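Enoyl-CoA hydratase/isomerase (Mycobacterium abscessus, PDB 3QXZ) probably catalyses the hydration or double-bond isomerisation of enoyl-CoA thioesters, as a trimeric enzyme of the crotonase family. Local coordinates at residues 100-106 / 120-126; 115-119 / 143-149; 131-137 / 163-169; 150-154 / 176-180. Where two conformers were deposited one is given. Residue numbers count along the deposited sequence, not the author numbering.

The contacts spread from the central sheet toward the subunit interfaces. Contact 1 pairs strands 101-105 and 122-126 near the centre of the chain and already meets the second subunit. Contact 2 packs helix 112-117, which lies between those strands in sequence, against helix 146-149; the centres of contacts 1 and 2 are about 13 Å apart. Contacts 3 and 4 share helix 151-165 at its two ends, about 15 Å apart between centres. Along the chain contact 1 closes before 3 and 4 open, whereas contacts 1 and 2, 2 and 3, and 3 and 4 interleave. Arg123 ties contact 1 to 2 and 4, and Leu118 of contact 2 packs on contact 4.

Contact 1: 100-106 / 120-126; sequences PVIAAVN and ADIRILA
Val105, in the t rotamer, overlaps the side chain of Leu125, with Val105 CB 3.7 Å from Leu125 CD1. The two belong to parallel extended strands, 101-105 and 122-126, whose axes approach to 4.8 Å at 12°. The register pairs Ile102 with Ile122, Ala103 with Arg123, Ala104 with Ile124 and Val105 with Leu125, at CA separations of 4.7-5.3 Å. Hydrogen bonds alternate between the strands: Ala103 N to Ile122 O 2.9 Å, Ile124 N to Ala103 O 3.0 Å, Val105 N to Ile124 O 2.8 Å and Ala126 N to Val105 O 2.9 Å. At the start, Asp121 (chi1 m) reaches back so that its OD2 accepts from Val101 N at 2.8 Å, while Asp121 N donates to Val101 O at 2.9 Å; the same carboxylate forms a salt bridge with Lys213. Ile102, Ala104, Ile122 and Ile124 share one face, where Ile102 CG2 meets Ile122 CG2 at 4.2 Å and helix 186-203 covers the sheet. Ala103, Val105, Arg123 and Leu125 occupy the opposite face; there Ala103 CB sits 3.7 Å from Ala120 CB. Such neighbouring parallel strands, joined through strand 108-110 and helix 112-117, typify the crotonase fold's beta-beta-alpha spiral.

Contact 2: 115-119 / 143-149; sequences TLALH and DALAHWT
Thr115, on helix 112-117, uses its p rotamer to direct OG1 to Asp143 OD1, a 2.8 Å hydrogen bond in which the threonine donates, while its CG2 rests 3.6 Å from Ala146 CB. Asp143 (chi1 p) opens a type I' turn closed by Ala146 N to Asp143 O at 3.0 Å; Ala144 and Leu145 accordingly have positive phi, and Leu145 is the N-cap of helix 146-149. Asp143 OD2 is hydrogen-bonded to Gln135 NE2. By family alignment, Thr115 and Gln135 appear to occupy the positions of the two catalytic glutamates of enoyl-CoA hydratases, which would place this contact beside the active-site region of the crotonase fold. Leu116 (m, t) begins away from the turn yet brings CD2 to 4.0 Å from Ala144 CB. Leu118 (m, t) points toward the short helix, with CD1 3.7 Å from Thr149 OG1. His119, chi1 m, donates a 2.8 Å hydrogen bond from NE2 to Ala144 O, near the imidazole plane. Water 1 donates to Thr115 O and Ala144 O and accepts from Thr149 OG1, all at 2.8 Å. His119 NE2 must therefore be protonated, and Ala144 O is satisfied by both the imidazole and the bridging water.

Contact 3: 131-137 / 163-169; sequences YAIPQVR and LLTGASF
At the C-terminal end of helix 151-165, Gly166 leaves the helix with positive phi (phi/psi 68/16) beside strand 131-132 of the crotonase fold and the 3-10 segment 135-137, where Arg137 N bonds Pro134 O at 2.9 Å. The closest CA atoms are those of Pro134 and Gly166, 3.7 Å apart. Ile133 O accepts a CA-H...O contact from Gly166 CA at 3.3 Å; a CB here would clash with Pro134 CA. Ala167 N to Thr165 OG1 (3.2 Å) forms an ST turn, the same hydroxyl bonding Glu161 O. Further on, Phe169 N donates to Tyr131 O at 2.9 Å, and Phe169 (chi1 p) presents a ring face to Tyr131 CB, a CH-pi contact of 3.8 Å from CB to the ring centroid. Ile133 (m, t) meets Leu163 CD2 through CG2 at 3.8 Å, and Val136 CG2 touches Leu163 O at 3.4 Å. Arg137 (m, t, p) curls over the helix end, NH1 giving Thr165 O a 2.8 Å hydrogen bond and also a salt bridge to Asp199 of the third subunit. Water 2 joins Tyr131 N (3.0 Å) to Phe169 O (2.7 Å), water 3 joins Ile133 O (2.8 Å) and Val136 N (3.0 Å) to Leu163 O (2.9 Å), and water 4 joins Ile133 N (2.8 Å) to Ala167 O (2.7 Å). Three ordered waters thus bridge backbone groups that do not meet directly, while arginine couples a helix terminus to a neighbouring subunit.

Contact 4: 150-154 / 176-180; sequences LPRLV and ETGLA. With K (potassium ion), chain E.
Gly178 forms the hollow of this contact: with phi/psi of 101/1 it ends helix 171-177 in a Schellman motif, and because it has no side chain Leu153 and Val154 can come close, a CB there falling only 2.7 Å from Leu153 O. Leu153 (m, t) projects toward this bend, CD2 3.6 Å from Gly178 O and CD1 4.4 Å from Leu179 CG. Val154 (chi1 m) wedges CG1 between Thr177 OG1 at 3.5 Å and Leu179 CB at 3.8 Å; that hydroxyl bonds Arg173 O. The first turn of helix 151-165 thus packs on the end of helix 171-177, two helices of the crotonase spiral domain, beside the axis where the three subunits meet. At the start of the same turn, Leu150 (t, p) extends CD1 to 3.7 Å from CD1 of Leu179 (t, t), closing the apolar cluster. No direct hydrogen bond crosses; Val154 CA instead makes a CA-H...O contact of 3.4 Å with Thr177 O, and water 5 sits 2.8 Å from both Val154 O and Thr177 O. Glu176 O binds potassium at 2.9 Å with waters 6, 7 and 8, each 2.8 Å from the ion, and Glu176 O of the second and third subunits completes six ligands.

Contact 1: 100-106 / 120-126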
loop_
_atom_site.group_PDB
_atom_site.type_symbol
_atom_site.label_atom_id
_atom_site.label_comp_id
_atom_site.label_asym_id
_atom_site.label_seq_id
_atom_site.Cartn_x
_atom_site.Cartn_y
_atom_site.Cartn_z
ATOM N N PRO A 100 18.788 3.454 -10.195
ATOM C CA PRO A 100 18.074 2.334 -9.577
ATOM C C PRO A 100 18.977 1.501 -8.676
ATOM O O PRO A 100 20.172 1.295 -8.988
ATOM C CB PRO A 100 17.618 1.506 -10.785
ATOM C CG PRO A 100 17.423 2.530 -11.871
ATOM C CD PRO A 100 18.592 3.477 -11.660
ATOM N N VAL A 101 18.397 1.040 -7.563
ATOM C CA VAL A 101 19.114 0.227 -6.582
ATOM C C VAL A 101 18.311 -1.041 -6.338
ATOM O O VAL A 101 17.123 -0.968 -5.977
ATOM C CB VAL A 101 19.310 1.002 -5.255
ATOM C CG1 VAL A 101 19.935 0.093 -4.196
ATOM C CG2 VAL A 101 20.221 2.224 -5.478
ATOM N N ILE A 102 18.950 -2.192 -6.535
ATOM C CA ILE A 102 18.363 -3.488 -6.254
ATOM C C ILE A 102 19.105 -4.126 -5.084
ATOM O O ILE A 102 20.339 -4.210 -5.104
ATOM C CB ILE A 102 18.499 -4.424 -7.478
ATOM C CG1 ILE A 102 17.813 -3.825 -8.717
ATOM C CG2 ILE A 102 17.942 -5.836 -7.154
ATOM C CD1 ILE A 102 18.146 -4.571 -10.042
ATOM N N ALA A 103 18.370 -4.542 -4.053
ATOM C CA ALA A 103 18.953 -5.269 -2.923
ATOM C C ALA A 103 18.810 -6.757 -3.168
ATOM O O ALA A 103 17.676 -7.304 -3.226
ATOM C CB ALA A 103 18.303 -4.840 -1.611
ATOM N N ALA A 104 19.958 -7.396 -3.373
ATOM C CA ALA A 104 20.046 -8.847 -3.510
ATOM C C ALA A 104 20.272 -9.398 -2.108
ATOM O O ALA A 104 21.413 -9.524 -1.635
ATOM C CB ALA A 104 21.195 -9.221 -4.472
ATOM N N VAL A 105 19.152 -9.630 -1.419
ATOM C CA VAL A 105 19.162 -10.021 -0.009
ATOM C C VAL A 105 19.366 -11.535 0.048
ATOM O O VAL A 105 18.425 -12.330 0.064
ATOM C CB VAL A 105 17.891 -9.542 0.725
ATOM C CG1 VAL A 105 17.984 -9.852 2.190
ATOM C CG2 VAL A 105 17.702 -8.021 0.534
ATOM N N ASN A 106 20.643 -11.908 0.012
ATOM C CA ASN A 106 21.074 -13.296 -0.177
ATOM C C ASN A 106 20.979 -14.168 1.065
ATOM O O ASN A 106 21.285 -15.355 1.013
ATOM C CB ASN A 106 22.519 -13.311 -0.681
ATOM C CG ASN A 106 23.435 -12.560 0.237
ATOM O OD1 ASN A 106 23.345 -11.338 0.341
ATOM N ND2 ASN A 106 24.304 -13.289 0.980
ATOM N N ALA A 120 16.011 0.218 -0.901
ATOM C CA ALA A 120 16.191 -0.137 -2.310
ATOM C C ALA A 120 14.859 -0.090 -3.070
ATOM O O ALA A 120 13.775 -0.234 -2.484
ATOM C CB ALA A 120 16.823 -1.531 -2.449
ATOM N N ASP A 121 14.937 0.117 -4.382
ATOM C CA ASP A 121 13.726 0.093 -5.210
ATOM C C ASP A 121 13.091 -1.284 -5.253
ATOM O O ASP A 121 11.861 -1.425 -5.246
ATOM C CB ASP A 121 14.082 0.543 -6.624
ATOM C CG ASP A 121 14.699 1.908 -6.649
ATOM O OD1 ASP A 121 14.079 2.839 -6.078
ATOM O OD2 ASP A 121 15.804 2.062 -7.217
ATOM N N ILE A 122 13.954 -2.289 -5.316
ATOM C CA ILE A 122 13.560 -3.666 -5.611
ATOM C C ILE A 122 14.340 -4.575 -4.658
ATOM O O ILE A 122 15.530 -4.340 -4.402
ATOM C CB ILE A 122 13.900 -3.990 -7.082
ATOM C CG1 ILE A 122 13.073 -3.101 -8.035
ATOM C CG2 ILE A 122 13.736 -5.516 -7.393
ATOM C CD1 ILE A 122 13.655 -2.972 -9.486
ATOM N N ARG A 123 13.669 -5.584 -4.107
ATOM C CA ARG A 123 14.301 -6.576 -3.223
ATOM C C ARG A 123 14.026 -7.988 -3.717
ATOM O O ARG A 123 12.887 -8.347 -4.011
ATOM C CB ARG A 123 13.778 -6.450 -1.782
ATOM C CG ARG A 123 14.518 -5.411 -0.949
ATOM C CD ARG A 123 13.775 -5.024 0.352
ATOM N NE ARG A 123 12.489 -4.406 0.029
ATOM C CZ ARG A 123 12.354 -3.198 -0.496
ATOM N NH1 ARG A 123 13.405 -2.393 -0.679
ATOM N NH2 ARG A 123 11.152 -2.811 -0.869
ATOM N N ILE A 124 15.094 -8.779 -3.765
ATOM C CA ILE A 124 14.979 -10.218 -4.001
ATOM C C ILE A 124 15.540 -10.872 -2.750
ATOM O O ILE A 124 16.687 -10.578 -2.357
ATOM C CB ILE A 124 15.768 -10.638 -5.256
ATOM C CG1 ILE A 124 15.221 -9.905 -6.496
ATOM C CG2 ILE A 124 15.690 -12.175 -5.451
ATOM C CD1 ILE A 124 16.053 -10.195 -7.767
ATOM N N LEU A 125 14.730 -11.723 -2.109
ATOM C CA LEU A 125 15.108 -12.345 -0.823
ATOM C C LEU A 125 15.350 -13.846 -0.924
ATOM O O LEU A 125 14.661 -14.557 -1.654
ATOM C CB LEU A 125 14.049 -12.063 0.269
ATOM C CG LEU A 125 14.216 -10.800 1.118
ATOM C CD1 LEU A 125 14.179 -9.521 0.286
ATOM C CD2 LEU A 125 13.113 -10.746 2.199
ATOM N N ALA A 126 16.314 -14.298 -0.137
ATOM C CA ALA A 126 16.645 -15.721 -0.012
ATOM C C ALA A 126 15.578 -16.435 0.817
ATOM O O ALA A 126 15.274 -16.022 1.947
ATOM C CB ALA A 126 17.991 -15.863 0.658
#

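Contact 2: 115-119 / 143-149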
loop_
_atom_site.group_PDB
_atom_site.type_symbol
_atom_site.label_atom_id
_atom_site.label_comp_id
_atom_site.label_asym_id
_atom_site.label_seq_id
_atom_site.Cartn_x
_atom_site.Cartn_y
_atom_site.Cartn_z
ATOM N N THR A 115 16.190 -2.716 7.626
ATOM C CA THR A 115 15.656 -1.367 7.337
ATOM C C THR A 115 16.463 -0.648 6.253
ATOM O O THR A 115 15.867 0.062 5.451
ATOM C CB THR A 115 15.475 -0.508 8.594
ATOM O OG1 THR A 115 16.769 -0.246 9.141
ATOM C CG2 THR A 115 14.606 -1.210 9.641
ATOM N N LEU A 116 17.776 -0.881 6.181
ATOM C CA LEU A 116 18.554 -0.368 5.041
ATOM C C LEU A 116 18.182 -1.051 3.726
ATOM O O LEU A 116 18.202 -0.408 2.665
ATOM C CB LEU A 116 20.060 -0.461 5.266
ATOM C CG LEU A 116 20.528 0.516 6.317
ATOM C CD1 LEU A 116 21.959 0.219 6.616
ATOM C CD2 LEU A 116 20.345 1.984 5.921
ATOM N N ALA A 117 17.864 -2.339 3.761
ATOM C CA ALA A 117 17.410 -3.015 2.538
ATOM C C ALA A 117 16.100 -2.429 2.030
ATOM O O ALA A 117 15.861 -2.395 0.805
ATOM C CB ALA A 117 17.277 -4.508 2.772
ATOM N N LEU A 118 15.274 -1.933 2.958
ATOM C CA LEU A 118 14.005 -1.302 2.571
ATOM C C LEU A 118 14.199 0.004 1.803
ATOM O O LEU A 118 13.236 0.519 1.246
ATOM C CB LEU A 118 13.103 -1.065 3.778
ATOM C CG LEU A 118 12.655 -2.292 4.565
ATOM C CD1 LEU A 118 11.752 -1.822 5.714
ATOM C CD2 LEU A 118 11.938 -3.359 3.701
ATOM N N HIS A 119 15.423 0.554 1.748
ATOM C CA HIS A 119 15.638 1.772 0.951
ATOM C C HIS A 119 15.702 1.464 -0.535
ATOM O O HIS A 119 15.528 2.379 -1.349
ATOM C CB HIS A 119 16.940 2.466 1.329
ATOM C CG HIS A 119 16.950 3.052 2.698
ATOM N ND1 HIS A 119 18.035 3.742 3.178
ATOM C CD2 HIS A 119 16.018 3.060 3.678
ATOM C CE1 HIS A 119 17.770 4.161 4.407
ATOM N NE2 HIS A 119 16.559 3.755 4.735
ATOM N N ASP A 143 14.536 1.986 12.774
ATOM C CA ASP A 143 15.453 3.026 12.341
ATOM C C ASP A 143 15.477 3.105 10.812
ATOM O O ASP A 143 14.758 2.381 10.105
ATOM C CB ASP A 143 16.852 2.758 12.960
ATOM C CG ASP A 143 17.292 1.318 12.778
ATOM O OD1 ASP A 143 16.921 0.689 11.778
ATOM O OD2 ASP A 143 18.012 0.797 13.662
ATOM N N ALA A 144 16.320 4.012 10.330
ATOM C CA ALA A 144 16.555 4.221 8.895
ATOM C C ALA A 144 15.239 4.336 8.119
ATOM O O ALA A 144 15.070 3.735 7.051
ATOM C CB ALA A 144 17.414 3.103 8.330
ATOM N N LEU A 145 14.316 5.118 8.676
ATOM C CA LEU A 145 13.058 5.463 8.006
ATOM C C LEU A 145 12.101 4.276 7.836
ATOM O O LEU A 145 11.134 4.372 7.060
ATOM C CB LEU A 145 13.303 6.208 6.654
ATOM C CG LEU A 145 13.416 7.718 6.843
ATOM C CD1 LEU A 145 13.911 8.377 5.556
ATOM C CD2 LEU A 145 12.040 8.284 7.192
ATOM N N ALA A 146 12.282 3.193 8.599
ATOM C CA ALA A 146 11.340 2.080 8.490
ATOM C C ALA A 146 9.903 2.480 8.775
ATOM O O ALA A 146 8.966 1.877 8.229
ATOM C CB ALA A 146 11.737 0.971 9.430
ATOM N N HIS A 147 9.671 3.476 9.633
ATOM C CA HIS A 147 8.289 3.914 9.921
ATOM C C HIS A 147 7.585 4.477 8.677
ATOM O O HIS A 147 6.357 4.558 8.667
ATOM C CB HIS A 147 8.241 4.983 11.033
ATOM C CG HIS A 147 8.734 4.520 12.380
ATOM N ND1 HIS A 147 10.071 4.517 12.724
ATOM C CD2 HIS A 147 8.059 4.097 13.480
ATOM C CE1 HIS A 147 10.200 4.089 13.980
ATOM N NE2 HIS A 147 8.995 3.822 14.463
ATOM N N TRP A 148 8.385 4.921 7.704
ATOM C CA TRP A 148 7.911 5.523 6.470
ATOM C C TRP A 148 7.973 4.553 5.279
ATOM O O TRP A 148 7.009 4.465 4.489
ATOM C CB TRP A 148 8.785 6.775 6.220
ATOM C CG TRP A 148 8.451 7.604 5.018
ATOM C CD1 TRP A 148 7.544 8.618 4.950
ATOM C CD2 TRP A 148 9.027 7.481 3.723
ATOM N NE1 TRP A 148 7.493 9.106 3.656
ATOM C CE2 TRP A 148 8.405 8.447 2.892
ATOM C CE3 TRP A 148 10.030 6.675 3.185
ATOM C CZ2 TRP A 148 8.744 8.601 1.546
ATOM C CZ3 TRP A 148 10.370 6.844 1.840
ATOM C CH2 TRP A 148 9.721 7.808 1.049
ATOM N N THR A 149 9.069 3.810 5.136
ATOM C CA THR A 149 9.188 2.896 3.991
ATOM C C THR A 149 8.235 1.717 4.142
ATOM O O THR A 149 7.624 1.279 3.155
ATOM C CB THR A 149 10.605 2.330 3.836
ATOM O OG1 THR A 149 10.964 1.694 5.075
ATOM C CG2 THR A 149 11.630 3.423 3.468
HETATM O O HOH W 1 13.617 1.661 5.906
#

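Contact 3: 131-137 / 163-169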
loop_
_atom_site.group_PDB
_atom_site.type_symbol
_atom_site.label_atom_id
_atom_site.label_comp_id
_atom_site.label_asym_id
_atom_site.label_seq_id
_atom_site.Cartn_x
_atom_site.Cartn_y
_atom_site.Cartn_z
ATOM N N TYR A 131 14.535 -12.942 8.676
ATOM C CA TYR A 131 14.227 -11.514 8.462
ATOM C C TYR A 131 13.435 -10.993 9.641
ATOM O O TYR A 131 12.482 -11.632 10.075
ATOM C CB TYR A 131 13.423 -11.343 7.164
ATOM C CG TYR A 131 14.164 -11.948 5.997
ATOM C CD1 TYR A 131 15.412 -11.441 5.608
ATOM C CD2 TYR A 131 13.672 -13.086 5.348
ATOM C CE1 TYR A 131 16.139 -12.033 4.585
ATOM C CE2 TYR A 131 14.385 -13.685 4.322
ATOM C CZ TYR A 131 15.612 -13.143 3.941
ATOM O OH TYR A 131 16.346 -13.734 2.922
ATOM N N ALA A 132 13.829 -9.839 10.188
ATOM C CA ALA A 132 13.102 -9.262 11.327
ATOM C C ALA A 132 13.542 -7.836 11.488
ATOM O O ALA A 132 14.667 -7.470 11.099
ATOM C CB ALA A 132 13.382 -10.033 12.638
ATOM N N ILE A 133 12.680 -7.052 12.141
ATOM C CA ILE A 133 12.998 -5.679 12.568
ATOM C C ILE A 133 12.712 -5.673 14.075
ATOM O O ILE A 133 11.657 -5.219 14.504
ATOM C CB ILE A 133 12.158 -4.640 11.788
ATOM C CG1 ILE A 133 12.369 -4.815 10.283
ATOM C CG2 ILE A 133 12.513 -3.225 12.201
ATOM C CD1 ILE A 133 11.331 -4.048 9.422
ATOM N N PRO A 134 13.656 -6.214 14.883
ATOM C CA PRO A 134 13.316 -6.522 16.275
ATOM C C PRO A 134 13.737 -5.467 17.277
ATOM O O PRO A 134 13.754 -5.756 18.475
ATOM C CB PRO A 134 14.087 -7.816 16.514
ATOM C CG PRO A 134 15.371 -7.602 15.750
ATOM C CD PRO A 134 14.974 -6.777 14.514
ATOM N N GLN A 135 14.048 -4.261 16.811
ATOM C CA GLN A 135 14.566 -3.197 17.691
ATOM C C GLN A 135 13.730 -2.982 18.961
ATOM O O GLN A 135 14.290 -2.748 20.038
ATOM C CB GLN A 135 14.632 -1.891 16.900
ATOM C CG GLN A 135 15.855 -1.740 15.962
ATOM C CD GLN A 135 15.643 -2.308 14.557
ATOM O OE1 GLN A 135 14.959 -3.317 14.363
ATOM N NE2 GLN A 135 16.230 -1.646 13.563
ATOM N N VAL A 136 12.398 -3.024 18.854
ATOM C CA VAL A 136 11.566 -2.771 20.060
ATOM C C VAL A 136 11.740 -3.833 21.143
ATOM O O VAL A 136 11.499 -3.549 22.318
ATOM C CB VAL A 136 10.048 -2.613 19.747
ATOM C CG1 VAL A 136 9.789 -1.401 18.831
ATOM C CG2 VAL A 136 9.459 -3.919 19.166
ATOM N N ARG A 137 12.198 -5.037 20.763
ATOM C CA ARG A 137 12.478 -6.106 21.738
ATOM C C ARG A 137 13.774 -5.860 22.495
ATOM O O ARG A 137 14.041 -6.548 23.489
ATOM C CB ARG A 137 12.505 -7.469 21.035
ATOM C CG ARG A 137 11.218 -7.807 20.287
ATOM C CD ARG A 137 11.311 -9.131 19.544
ATOM N NE ARG A 137 11.064 -10.312 20.377
ATOM C CZ ARG A 137 9.859 -10.799 20.672
ATOM N NH1 ARG A 137 8.746 -10.186 20.281
ATOM N NH2 ARG A 137 9.748 -11.919 21.397
ATOM N N LEU A 163 6.785 -4.030 13.132
ATOM C CA LEU A 163 7.499 -3.011 13.943
ATOM C C LEU A 163 7.192 -3.091 15.431
ATOM O O LEU A 163 8.088 -2.859 16.259
ATOM C CB LEU A 163 7.191 -1.608 13.434
ATOM C CG LEU A 163 7.570 -1.355 11.965
ATOM C CD1 LEU A 163 7.283 0.109 11.638
ATOM C CD2 LEU A 163 9.028 -1.724 11.689
ATOM N N LEU A 164 5.951 -3.404 15.795
ATOM C CA LEU A 164 5.545 -3.412 17.200
ATOM C C LEU A 164 5.858 -4.733 17.873
ATOM O O LEU A 164 6.044 -4.758 19.097
ATOM C CB LEU A 164 4.054 -3.089 17.351
ATOM C CG LEU A 164 3.585 -1.707 16.910
ATOM C CD1 LEU A 164 2.099 -1.546 17.056
ATOM C CD2 LEU A 164 4.300 -0.613 17.731
ATOM N N THR A 165 5.890 -5.835 17.132
ATOM C CA THR A 165 6.233 -7.115 17.761
ATOM C C THR A 165 7.690 -7.482 17.526
ATOM O O THR A 165 8.239 -8.282 18.281
ATOM C CB THR A 165 5.352 -8.309 17.295
ATOM O OG1 THR A 165 5.672 -8.675 15.944
ATOM C CG2 THR A 165 3.869 -8.019 17.436
ATOM N N GLY A 166 8.324 -6.960 16.467
ATOM C CA GLY A 166 9.677 -7.386 16.114
ATOM C C GLY A 166 9.788 -8.820 15.628
ATOM O O GLY A 166 10.900 -9.367 15.570
ATOM N N ALA A 167 8.661 -9.413 15.261
ATOM C CA ALA A 167 8.654 -10.819 14.863
ATOM C C ALA A 167 9.385 -11.092 13.547
ATOM O O ALA A 167 9.459 -10.261 12.649
ATOM C CB ALA A 167 7.243 -11.343 14.794
ATOM N N SER A 168 9.919 -12.297 13.450
ATOM C CA SER A 168 10.559 -12.744 12.226
ATOM C C SER A 168 9.507 -13.066 11.174
ATOM O O SER A 168 8.344 -13.340 11.500
ATOM C CB SER A 168 11.450 -13.953 12.522
ATOM O OG SER A 168 12.433 -13.609 13.494
ATOM N N PHE A 169 9.905 -13.012 9.913
ATOM C CA PHE A 169 9.013 -13.307 8.790
ATOM C C PHE A 169 9.818 -13.958 7.686
ATOM O O PHE A 169 11.035 -13.755 7.583
ATOM C CB PHE A 169 8.261 -12.056 8.291
ATOM C CG PHE A 169 9.161 -10.900 7.876
ATOM C CD1 PHE A 169 9.628 -9.995 8.831
ATOM C CD2 PHE A 169 9.514 -10.711 6.544
ATOM C CE1 PHE A 169 10.435 -8.913 8.460
ATOM C CE2 PHE A 169 10.318 -9.633 6.160
ATOM C CZ PHE A 169 10.787 -8.735 7.134
HETATM O O HOH W 2 12.628 -15.216 9.166
HETATM O O HOH W 3 10.969 -3.140 16.210
HETATM O O HOH W 4 9.926 -7.584 12.432
#

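Contact 4: 150-154 / 176-180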
loop_
_atom_site.group_PDB
_atom_site.type_symbol
_atom_site.label_atom_id
_atom_site.label_comp_id
_atom_site.label_asym_id
_atom_site.label_seq_id
_atom_site.Cartn_x
_atom_site.Cartn_y
_atom_site.Cartn_z
ATOM N N LEU A 150 8.076 1.194 5.348
ATOM C CA LEU A 150 7.402 -0.099 5.469
ATOM C C LEU A 150 5.894 -0.063 5.163
ATOM O O LEU A 150 5.426 -0.908 4.403
ATOM C CB LEU A 150 7.702 -0.758 6.832
ATOM C CG LEU A 150 7.211 -2.201 6.983
ATOM C CD1 LEU A 150 7.781 -3.131 5.906
ATOM C CD2 LEU A 150 7.586 -2.692 8.388
ATOM N N PRO A 151 5.129 0.900 5.713
ATOM C CA PRO A 151 3.698 0.904 5.340
ATOM C C PRO A 151 3.486 1.163 3.842
ATOM O O PRO A 151 2.456 0.739 3.285
ATOM C CB PRO A 151 3.093 2.018 6.211
ATOM C CG PRO A 151 4.272 2.911 6.563
ATOM C CD PRO A 151 5.448 1.949 6.706
ATOM N N ARG A 152 4.446 1.819 3.192
ATOM C CA ARG A 152 4.365 2.087 1.746
ATOM C C ARG A 152 4.644 0.833 0.923
ATOM O O ARG A 152 4.487 0.873 -0.304
ATOM C CB ARG A 152 5.314 3.215 1.371
ATOM C CG ARG A 152 4.741 4.571 1.706
ATOM C CD ARG A 152 5.782 5.718 1.584
ATOM N NE ARG A 152 5.150 7.001 1.875
ATOM C CZ ARG A 152 4.810 7.408 3.088
ATOM N NH1 ARG A 152 5.122 6.687 4.163
ATOM N NH2 ARG A 152 4.150 8.534 3.252
ATOM N N LEU A 153 5.025 -0.267 1.568
ATOM C CA LEU A 153 5.184 -1.566 0.915
ATOM C C LEU A 153 4.012 -2.490 1.236
ATOM O O LEU A 153 3.470 -3.137 0.348
ATOM C CB LEU A 153 6.485 -2.223 1.391
ATOM C CG LEU A 153 7.754 -1.492 0.978
ATOM C CD1 LEU A 153 8.955 -1.967 1.765
ATOM C CD2 LEU A 153 7.941 -1.702 -0.543
ATOM N N VAL A 154 3.667 -2.602 2.518
ATOM C CA VAL A 154 2.847 -3.709 3.013
ATOM C C VAL A 154 1.548 -3.254 3.660
ATOM O O VAL A 154 0.751 -4.107 4.079
ATOM C CB VAL A 154 3.623 -4.595 4.029
ATOM C CG1 VAL A 154 4.847 -5.220 3.372
ATOM C CG2 VAL A 154 4.012 -3.805 5.300
ATOM N N GLU A 176 4.500 -12.058 -0.503
ATOM C CA GLU A 176 3.027 -12.031 -0.433
ATOM C C GLU A 176 2.496 -10.666 -0.005
ATOM O O GLU A 176 1.463 -10.218 -0.486
ATOM C CB GLU A 176 2.503 -13.097 0.538
ATOM C CG GLU A 176 2.700 -14.523 0.021
ATOM C CD GLU A 176 2.515 -15.571 1.093
ATOM O OE1 GLU A 176 2.344 -15.190 2.276
ATOM O OE2 GLU A 176 2.551 -16.783 0.742
ATOM N N THR A 177 3.226 -9.997 0.884
ATOM C CA THR A 177 2.756 -8.730 1.447
ATOM C C THR A 177 3.216 -7.487 0.692
ATOM O O THR A 177 2.683 -6.416 0.931
ATOM C CB THR A 177 3.189 -8.589 2.908
ATOM O OG1 THR A 177 4.616 -8.647 2.996
ATOM C CG2 THR A 177 2.540 -9.683 3.761
ATOM N N GLY A 178 4.167 -7.640 -0.224
ATOM C CA GLY A 178 4.661 -6.522 -1.007
ATOM C C GLY A 178 5.979 -5.935 -0.544
ATOM O O GLY A 178 6.474 -4.979 -1.159
ATOM N N LEU A 179 6.571 -6.490 0.512
ATOM C CA LEU A 179 7.875 -6.007 0.984
ATOM C C LEU A 179 8.969 -6.310 -0.035
ATOM O O LEU A 179 9.893 -5.509 -0.243
ATOM C CB LEU A 179 8.197 -6.647 2.344
ATOM C CG LEU A 179 9.463 -6.158 3.070
ATOM C CD1 LEU A 179 9.298 -6.276 4.583
ATOM C CD2 LEU A 179 10.758 -6.860 2.622
ATOM N N ALA A 180 8.892 -7.501 -0.629
ATOM C CA ALA A 180 9.896 -8.008 -1.566
ATOM C C ALA A 180 9.254 -8.315 -2.895
ATOM O O ALA A 180 8.059 -8.628 -2.980
ATOM C CB ALA A 180 10.565 -9.275 -0.993
HETATM K K K E . -0.812 -8.634 -1.270
HETATM O O HOH W 5 0.292 -6.216 2.350
HETATM O O HOH W 6 -0.855 -8.415 1.507
HETATM O O HOH W 7 -3.070 -7.547 -2.608
HETATM O O HOH W 8 1.624 -7.902 -2.470
#